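Local coordinates for protein neurotoxin (Clostridium botulinum, PDB 2QN0) that is the light-chain zinc protease of type C botulinum neurotoxin, which probably cleaves neuronal SNARE proteins with dual substrate specificity, at residues Thr170-Leu175 / Phe180-Gly185. Sequence-based numbering, arbitrary orientation.
Sequences TSTFKL and FAAQEG
Edge strand 169-171 of the mixed sheet in this clostridial zinc protease runs out into a loop that doubles back on itself, and Thr172 and Lys174 on the outgoing arm meet Phe180 and Ala182 on the returning one. Residues 181-183 form a short 3-10 segment, with Gln183 N bonded to Phe180 O (3.1 Å) and Glu184 N to Ala181 O. Lys174 lays its aliphatic chain across one face of the Phe180 ring, at about a right angle to that side chain. CD sits over the middle of the face in a CH-pi contact, 3.7 Å from the ring centroid, and CE continues above CE2 and CZ. A turn about CD-CE (chi4 63°) bends the chain end, and the ammonium NZ is hydrogen-bonded to Asn178 O, with a weak second bond to Leu175 O; its attraction to the ring is slight at most. Phe173 points the other way, onto Ile191 of strand 190-193, while its CA lies at the ring edge. Helix 223-238, which carries the metal ligands His229 and His233, places Asn237 against both Thr172 and Ala182. Thr172 CG2 packs on Ala182 CB at 3.8 Å. With chi1 at 60°, Thr172 OG1 faces a bridging water, 2.8 Å from that hydroxyl; the water lies in the plane of the Phe180 ring at its edge and accepts the N-H of Ala182 (N to water O 2.9 Å).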
ATOM      1  N   THR A 170      -0.365   6.046   0.054  1.00 15.35           N
ATOM      2  CA  THR A 170       0.798   5.341  -0.485  1.00 14.13           C
ATOM      3  C   THR A 170       1.520   6.313  -1.408  1.00 17.08           C
ATOM      4  O   THR A 170       0.886   6.964  -2.240  1.00 14.93           O
ATOM      5  CB  THR A 170       0.378   4.116  -1.312  1.00 16.26           C
ATOM      6  OG1 THR A 170      -0.324   3.194  -0.471  1.00 16.24           O
ATOM      7  CG2 THR A 170       1.603   3.429  -1.914  1.00 16.13           C
ATOM      8  N   SER A 171       2.838   6.406  -1.275  1.00 14.24           N
ATOM      9  CA  SER A 171       3.603   7.334  -2.100  1.00 16.36           C
ATOM     10  C   SER A 171       4.967   6.801  -2.505  1.00 16.78           C
ATOM     11  O   SER A 171       5.501   5.885  -1.875  1.00 15.27           O
ATOM     12  CB  SER A 171       3.837   8.645  -1.336  1.00 18.70           C
ATOM     13  OG  SER A 171       2.665   9.101  -0.684  1.00 25.64           O
ATOM     14  N   THR A 172       5.512   7.372  -3.576  1.00 16.15           N
ATOM     15  CA  THR A 172       6.866   7.048  -4.012  1.00 15.88           C
ATOM     16  C   THR A 172       7.541   8.417  -3.946  1.00 17.25           C
ATOM     17  O   THR A 172       6.859   9.441  -3.847  1.00 18.45           O
ATOM     18  CB  THR A 172       6.937   6.469  -5.443  1.00 15.93           C
ATOM     19  OG1 THR A 172       6.402   7.406  -6.383  1.00 17.12           O
ATOM     20  CG2 THR A 172       6.160   5.154  -5.512  1.00 15.23           C
ATOM     21  N   PHE A 173       8.864   8.446  -4.000  1.00 16.69           N
ATOM     22  CA  PHE A 173       9.583   9.706  -3.872  1.00 18.45           C
ATOM     23  C   PHE A 173      10.697   9.827  -4.893  1.00 19.33           C
ATOM     24  O   PHE A 173      11.223   8.825  -5.366  1.00 19.49           O
ATOM     25  CB  PHE A 173      10.144   9.791  -2.454  1.00 18.36           C
ATOM     26  CG  PHE A 173       9.120   9.495  -1.394  1.00 20.23           C
ATOM     27  CD1 PHE A 173       8.361  10.515  -0.837  1.00 21.21           C
ATOM     28  CD2 PHE A 173       8.866   8.182  -1.007  1.00 21.20           C
ATOM     29  CE1 PHE A 173       7.358  10.234   0.089  1.00 21.26           C
ATOM     30  CE2 PHE A 173       7.864   7.892  -0.085  1.00 20.80           C
ATOM     31  CZ  PHE A 173       7.110   8.920   0.462  1.00 20.43           C
ATOM     32  N   LYS A 174      11.060  11.061  -5.228  1.00 19.90           N
ATOM     33  CA  LYS A 174      12.105  11.284  -6.214  1.00 23.19           C
ATOM     34  C   LYS A 174      12.903  12.542  -5.904  1.00 24.92           C
ATOM     35  O   LYS A 174      12.463  13.395  -5.129  1.00 23.61           O
ATOM     36  CB  LYS A 174      11.480  11.434  -7.602  1.00 23.74           C
ATOM     37  CG  LYS A 174      10.673  12.722  -7.748  1.00 26.16           C
ATOM     38  CD  LYS A 174      10.126  12.900  -9.154  1.00 26.96           C
ATOM     39  CE  LYS A 174       9.424  14.239  -9.296  1.00 28.51           C
ATOM     40  NZ  LYS A 174      10.361  15.381  -9.087  1.00 29.91           N
ATOM     41  N   LEU A 175      14.079  12.651  -6.514  1.00 27.81           N
ATOM     42  CA  LEU A 175      14.912  13.831  -6.334  1.00 31.45           C
ATOM     43  C   LEU A 175      14.286  14.929  -7.193  1.00 33.57           C
ATOM     44  O   LEU A 175      13.594  14.641  -8.172  1.00 32.94           O
ATOM     45  CB  LEU A 175      16.348  13.554  -6.787  1.00 32.42           C
ATOM     46  CG  LEU A 175      17.102  12.465  -6.018  1.00 32.67           C
ATOM     47  CD1 LEU A 175      18.512  12.334  -6.576  1.00 35.33           C
ATOM     48  CD2 LEU A 175      17.146  12.810  -4.537  1.00 32.64           C
ATOM     49  N   PHE A 180       8.809  10.863 -11.784  1.00 24.76           N
ATOM     50  CA  PHE A 180       8.439   9.664 -11.027  1.00 22.69           C
ATOM     51  C   PHE A 180       8.609   8.343 -11.771  1.00 20.61           C
ATOM     52  O   PHE A 180       7.859   8.031 -12.698  1.00 19.57           O
ATOM     53  CB  PHE A 180       6.994   9.784 -10.527  1.00 23.37           C
ATOM     54  CG  PHE A 180       6.819  10.782  -9.417  1.00 24.44           C
ATOM     55  CD1 PHE A 180       7.322  10.521  -8.146  1.00 24.76           C
ATOM     56  CD2 PHE A 180       6.163  11.989  -9.644  1.00 24.50           C
ATOM     57  CE1 PHE A 180       7.176  11.450  -7.112  1.00 25.65           C
ATOM     58  CE2 PHE A 180       6.010  12.925  -8.619  1.00 25.09           C
ATOM     59  CZ  PHE A 180       6.517  12.655  -7.351  1.00 27.28           C
ATOM     60  N   ALA A 181       9.595   7.562 -11.339  1.00 18.92           N
ATOM     61  CA  ALA A 181       9.885   6.269 -11.939  1.00 16.73           C
ATOM     62  C   ALA A 181       8.716   5.287 -11.834  1.00 16.17           C
ATOM     63  O   ALA A 181       8.587   4.388 -12.659  1.00 16.57           O
ATOM     64  CB  ALA A 181      11.134   5.667 -11.291  1.00 17.61           C
ATOM     65  N   ALA A 182       7.867   5.459 -10.822  1.00 15.44           N
ATOM     66  CA  ALA A 182       6.713   4.579 -10.628  1.00 15.42           C
ATOM     67  C   ALA A 182       5.699   4.696 -11.763  1.00 15.78           C
ATOM     68  O   ALA A 182       4.844   3.827 -11.933  1.00 16.54           O
ATOM     69  CB  ALA A 182       6.027   4.900  -9.302  1.00 14.80           C
ATOM     70  N   GLN A 183       5.794   5.777 -12.529  1.00 16.03           N
ATOM     71  CA  GLN A 183       4.875   6.020 -13.642  1.00 15.84           C
ATOM     72  C   GLN A 183       5.558   5.749 -14.979  1.00 17.69           C
ATOM     73  O   GLN A 183       4.962   5.963 -16.039  1.00 18.00           O
ATOM     74  CB  GLN A 183       4.413   7.484 -13.626  1.00 18.95           C
ATOM     75  CG  GLN A 183       3.844   7.953 -12.295  1.00 18.92           C
ATOM     76  CD  GLN A 183       3.633   9.458 -12.233  1.00 21.07           C
ATOM     77  OE1 GLN A 183       4.099  10.208 -13.096  1.00 23.27           O
ATOM     78  NE2 GLN A 183       2.940   9.910 -11.198  1.00 19.83           N
ATOM     79  N   GLU A 184       6.792   5.255 -14.930  1.00 16.04           N
ATOM     80  CA  GLU A 184       7.561   5.036 -16.151  1.00 17.53           C
ATOM     81  C   GLU A 184       8.188   3.656 -16.345  1.00 16.90           C
ATOM     82  O   GLU A 184       9.306   3.547 -16.852  1.00 18.35           O
ATOM     83  CB  GLU A 184       8.650   6.110 -16.231  1.00 19.90           C
ATOM     84  CG  GLU A 184       8.105   7.532 -16.318  1.00 24.26           C
ATOM     85  CD  GLU A 184       9.158   8.587 -16.023  1.00 29.14           C
ATOM     86  OE1 GLU A 184      10.356   8.319 -16.247  1.00 30.58           O
ATOM     87  OE2 GLU A 184       8.787   9.694 -15.578  1.00 31.69           O
ATOM     88  N   GLY A 185       7.469   2.609 -15.952  1.00 15.71           N
ATOM     89  CA  GLY A 185       7.968   1.254 -16.113  1.00 15.04           C
ATOM     90  C   GLY A 185       8.990   0.764 -15.097  1.00 15.41           C
ATOM     91  O   GLY A 185       8.979  -0.410 -14.724  1.00 17.01           O
TER
HETATM   92  O   HOH W   1       8.236   7.154  -8.542  1.00 18.20           O